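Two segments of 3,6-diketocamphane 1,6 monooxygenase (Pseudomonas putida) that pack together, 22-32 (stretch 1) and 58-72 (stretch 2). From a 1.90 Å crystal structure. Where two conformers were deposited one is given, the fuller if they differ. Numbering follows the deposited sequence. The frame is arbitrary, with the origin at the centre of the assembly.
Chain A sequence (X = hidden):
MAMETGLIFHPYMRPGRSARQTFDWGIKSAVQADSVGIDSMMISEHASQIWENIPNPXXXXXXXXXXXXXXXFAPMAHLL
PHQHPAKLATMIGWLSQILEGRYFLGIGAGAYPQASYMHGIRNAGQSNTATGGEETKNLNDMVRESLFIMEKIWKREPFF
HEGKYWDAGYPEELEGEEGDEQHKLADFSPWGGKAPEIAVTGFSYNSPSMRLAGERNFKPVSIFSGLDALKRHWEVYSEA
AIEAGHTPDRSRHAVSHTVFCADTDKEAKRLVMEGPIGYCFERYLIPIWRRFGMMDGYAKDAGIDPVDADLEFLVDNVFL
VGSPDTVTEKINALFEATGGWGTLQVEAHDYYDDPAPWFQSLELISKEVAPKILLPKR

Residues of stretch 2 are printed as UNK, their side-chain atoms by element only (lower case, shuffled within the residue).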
# COMPACT_ATOMS: atom_id res chain seq x y z
N THR A 22 15.66 -2.70 -1.25
CA THR A 22 15.07 -1.70 -2.15
C THR A 22 14.20 -0.75 -1.33
O THR A 22 14.25 0.47 -1.50
CB THR A 22 14.25 -2.42 -3.25
OG1 THR A 22 15.13 -3.24 -4.01
CG2 THR A 22 13.53 -1.44 -4.19
N PHE A 23 13.37 -1.34 -0.48
CA PHE A 23 12.43 -0.59 0.37
C PHE A 23 13.19 0.32 1.35
O PHE A 23 12.89 1.52 1.46
CB PHE A 23 11.48 -1.57 1.08
CG PHE A 23 10.16 -0.95 1.50
CD1 PHE A 23 9.21 -0.60 0.54
CD2 PHE A 23 9.87 -0.74 2.86
CE1 PHE A 23 7.98 -0.06 0.93
CE2 PHE A 23 8.66 -0.20 3.25
CZ PHE A 23 7.72 0.16 2.27
N ASP A 24 14.24 -0.22 1.98
CA ASP A 24 15.12 0.56 2.86
C ASP A 24 15.77 1.75 2.15
O ASP A 24 15.74 2.88 2.65
CB ASP A 24 16.19 -0.38 3.49
CG ASP A 24 16.90 0.26 4.69
OD1 ASP A 24 16.29 1.04 5.46
OD2 ASP A 24 18.09 -0.05 4.88
N TRP A 25 16.32 1.51 0.96
CA TRP A 25 16.91 2.57 0.15
C TRP A 25 15.89 3.67 -0.22
O TRP A 25 16.19 4.88 -0.16
CB TRP A 25 17.56 1.97 -1.11
CG TRP A 25 18.19 2.98 -2.09
CD1 TRP A 25 18.06 3.00 -3.46
CD2 TRP A 25 19.10 4.04 -1.77
NE1 TRP A 25 18.79 4.04 -3.99
CE2 TRP A 25 19.44 4.69 -2.98
CE3 TRP A 25 19.64 4.52 -0.57
CZ2 TRP A 25 20.32 5.79 -3.02
CZ3 TRP A 25 20.51 5.63 -0.61
CH2 TRP A 25 20.84 6.25 -1.84
N GLY A 26 14.68 3.25 -0.60
CA GLY A 26 13.61 4.22 -0.87
C GLY A 26 13.29 5.13 0.31
O GLY A 26 13.18 6.35 0.13
N ILE A 27 13.15 4.55 1.50
CA ILE A 27 12.83 5.34 2.71
C ILE A 27 14.00 6.28 3.06
O ILE A 27 13.78 7.47 3.30
CB ILE A 27 12.46 4.45 3.93
CG1 ILE A 27 11.16 3.65 3.67
CG2 ILE A 27 12.29 5.30 5.20
CD1 ILE A 27 10.91 2.52 4.68
N LYS A 28 15.23 5.74 3.07
CA LYS A 28 16.41 6.56 3.32
C LYS A 28 16.52 7.70 2.31
O LYS A 28 16.88 8.83 2.68
CB LYS A 28 17.68 5.69 3.40
CG LYS A 28 17.71 4.83 4.66
CD LYS A 28 18.84 3.81 4.71
CE LYS A 28 18.80 3.04 6.03
NZ LYS A 28 19.72 1.87 6.05
N SER A 29 16.17 7.41 1.06
CA SER A 29 16.18 8.40 -0.01
C SER A 29 15.15 9.49 0.25
O SER A 29 15.46 10.67 0.09
CB SER A 29 15.93 7.74 -1.37
OG SER A 29 17.09 7.10 -1.87
N ALA A 30 13.93 9.10 0.67
CA ALA A 30 12.87 10.08 0.93
C ALA A 30 13.26 11.03 2.08
O ALA A 30 13.08 12.25 1.97
CB ALA A 30 11.56 9.36 1.26
N VAL A 31 13.77 10.46 3.17
CA VAL A 31 14.23 11.24 4.34
C VAL A 31 15.35 12.24 3.95
O VAL A 31 15.27 13.42 4.28
CB VAL A 31 14.67 10.34 5.52
CG1 VAL A 31 15.27 11.15 6.66
CG2 VAL A 31 13.49 9.52 6.03
N GLN A 32 16.36 11.77 3.22
CA GLN A 32 17.50 12.63 2.87
C GLN A 32 17.05 13.75 1.93
O GLN A 32 17.47 14.89 2.09
CB GLN A 32 18.65 11.81 2.26
CG GLN A 32 19.96 12.57 2.07
CD GLN A 32 20.02 13.40 0.78
OE1 GLN A 32 19.30 13.14 -0.20
NE2 GLN A 32 20.88 14.39 0.78
N UNK A 58 2.87 3.11 -3.60
CA UNK A 58 2.12 3.65 -2.46
C UNK A 58 2.62 3.08 -1.11
O UNK A 58 2.50 3.76 -0.06
c UNK A 58 0.59 3.45 -2.65
c UNK A 58 0.27 1.10 -3.70
o UNK A 58 -0.30 -0.01 -3.68
c UNK A 58 0.11 2.00 -2.48
o UNK A 58 0.91 1.49 -4.71
N UNK A 59 3.16 1.85 -1.11
CA UNK A 59 3.72 1.28 0.13
C UNK A 59 4.92 2.07 0.63
O UNK A 59 5.05 2.34 1.84
c UNK A 59 3.56 -2.67 -0.16
c UNK A 59 3.04 -1.24 -0.38
c UNK A 59 4.11 -0.21 -0.04
c UNK A 59 1.78 -1.06 0.41
N UNK A 60 5.77 2.47 -0.30
CA UNK A 60 6.96 3.23 0.05
C UNK A 60 6.57 4.65 0.48
O UNK A 60 7.09 5.17 1.47
c UNK A 60 10.00 4.00 -2.28
c UNK A 60 9.16 4.14 -1.02
c UNK A 60 9.95 3.79 0.24
c UNK A 60 7.90 3.28 -1.15
N UNK A 61 5.62 5.25 -0.24
CA UNK A 61 5.11 6.58 0.13
C UNK A 61 4.54 6.56 1.55
O UNK A 61 4.87 7.41 2.38
c UNK A 61 4.04 7.07 -0.86
c UNK A 61 3.37 8.34 -0.32
c UNK A 61 3.63 7.59 -3.38
c UNK A 61 4.63 7.31 -2.25
N UNK A 62 3.70 5.56 1.83
CA UNK A 62 3.13 5.40 3.16
C UNK A 62 4.19 5.20 4.25
O UNK A 62 4.09 5.77 5.36
c UNK A 62 2.12 4.25 3.18
N UNK A 63 5.21 4.40 3.94
CA UNK A 63 6.31 4.17 4.89
C UNK A 63 7.19 5.40 5.17
O UNK A 63 7.77 5.51 6.25
c UNK A 63 7.19 3.00 4.43
N UNK A 64 7.29 6.30 4.21
CA UNK A 64 8.08 7.52 4.34
C UNK A 64 7.26 8.72 4.83
O UNK A 64 7.84 9.77 5.14
c UNK A 64 8.74 7.86 3.00
N UNK A 65 5.92 8.56 4.89
CA UNK A 65 5.01 9.68 5.16
C UNK A 65 5.27 10.40 6.49
O UNK A 65 5.42 11.63 6.52
c UNK A 65 3.55 9.22 5.08
N UNK A 66 5.32 9.64 7.58
CA UNK A 66 5.47 10.26 8.89
C UNK A 66 6.95 10.48 9.22
O UNK A 66 7.26 10.96 10.29
c UNK A 66 4.75 9.48 10.00
c UNK A 66 2.45 10.36 9.31
c UNK A 66 3.24 9.17 9.82
c UNK A 66 2.58 8.66 11.09
N UNK A 67 7.84 10.14 8.28
CA UNK A 67 9.29 10.31 8.50
C UNK A 67 9.80 11.56 7.81
O UNK A 67 11.00 11.84 7.83
n UNK A 67 10.24 5.50 8.24
c UNK A 67 9.77 7.81 8.76
c UNK A 67 10.76 6.70 8.47
c UNK A 67 10.07 9.09 8.00
o UNK A 67 11.98 6.92 8.48
N UNK A 68 8.91 12.32 7.20
CA UNK A 68 9.29 13.48 6.42
C UNK A 68 8.34 14.60 6.79
O UNK A 68 7.23 14.33 7.29
o UNK A 68 7.91 12.68 4.58
c UNK A 68 10.27 12.19 4.46
c UNK A 68 9.21 13.21 4.91
N UNK A 69 8.75 15.84 6.49
CA UNK A 69 8.00 17.03 6.88
C UNK A 69 7.42 17.81 5.70
O UNK A 69 6.27 18.19 5.72
c UNK A 69 8.86 17.67 9.24
c UNK A 69 10.39 15.72 9.75
c UNK A 69 8.87 17.97 7.74
n UNK A 69 11.66 15.32 10.43
c UNK A 69 10.21 17.23 9.77
N UNK A 70 8.24 18.04 4.68
CA UNK A 70 7.83 18.90 3.59
C UNK A 70 7.70 18.29 2.21
O UNK A 70 6.93 18.78 1.41
n UNK A 70 10.25 20.91 5.20
c UNK A 70 8.81 20.09 3.46
c UNK A 70 9.01 20.80 4.78
o UNK A 70 8.06 21.23 5.42
N UNK A 71 8.52 17.28 1.91
CA UNK A 71 8.57 16.75 0.56
C UNK A 71 7.17 16.23 0.17
O UNK A 71 6.44 15.72 1.02
c UNK A 71 9.31 14.40 1.25
c UNK A 71 11.41 14.73 -1.17
c UNK A 71 9.67 15.66 0.44
c UNK A 71 10.05 15.41 -1.02
N UNK A 72 6.82 16.40 -1.10
CA UNK A 72 5.58 15.88 -1.66
C UNK A 72 5.86 14.56 -2.40
O UNK A 72 6.90 14.41 -3.04
c UNK A 72 4.16 20.61 -2.85
n UNK A 72 3.44 21.34 -3.93
c UNK A 72 4.98 16.88 -2.66
c UNK A 72 4.08 19.13 -3.16
c UNK A 72 4.71 18.27 -2.08

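Position 58 has three carbons in a row, the third carrying two oxygens. That is a carboxylate, and nothing on stretch 1 is within its reach. It is Glu58.

Position 59 has four carbons, forked at the second. Its CB lies 4.0 Å from Phe23 CE1, and its backbone O sits 3.5 Å from Phe23 CZ, at the ring edge. It is Leu59.

Position 60 also has four carbons, forked at the second. Its CB is 3.9 Å from Phe23 CE1. One tip of the fork reaches the backbone of stretch 1 at Gly26 and Ile27. It is Leu60. Leu60 CD1 lies 3.6 Å from Gly26 C and 3.6 Å from Ile27 CG1.

Position 61 has four carbons, forked at the first, one arm two carbons long. It points away: Ile61.

Position 62 has one side-chain carbon and no contact: Ala62.

Position 63 has a single carbon too, but it points toward stretch 1. This CB is 3.6 Å from Phe23 CZ and 3.8 Å from Ile27 CD1. It is Ala63.

Position 64 has one carbon, its CB, 3.6 Å from Ala30 CB. It is Ala64.

Position 65 has one carbon, out of reach. It is Ala65, the first residue of a type I turn.

Position 66 has four carbons, forked at the second, and no contact: Leu66.

Position 67 has three carbons, the third carrying one oxygen and one nitrogen. This amide lies beside Ile27 and Val31. It is Gln67. Its OE1 is 3.7 Å from Ile27 CG2, and its NE2 makes a weak hydrogen bond to Ala63 O.

Position 68 has one carbon carrying an oxygen and a carbon. The methyl faces Ala30 and Val31. It is Thr68. Its CG2 is 3.8 Å from Ala30 O, while OG1 donates to Ala64 O at 3.0 Å.

Position 69 has four carbons in a row ending in nitrogen, with no contact: Lys69.

Position 70 has two carbons, the second carrying oxygen and nitrogen, out of reach: Asn70.

Position 71 has four carbons, forked at the first, with one arm two carbons long. It points toward stretch 1 and is Ile71. Its CD1 is 4.3 Å from Ala30 O.

Position 72 has four carbons in a row ending in nitrogen, far away: Lys72.

The contact works by apolar packing, with no hydrogen bonds across it. The helix axes approach to 9.3 Å at 50°. Gly26 leaves room for Leu60: an ideal CB there would clash with Leu60 CD2 at 2.6 Å.

Stretch 2 (58-72) ELLIAAAALQTKNIK
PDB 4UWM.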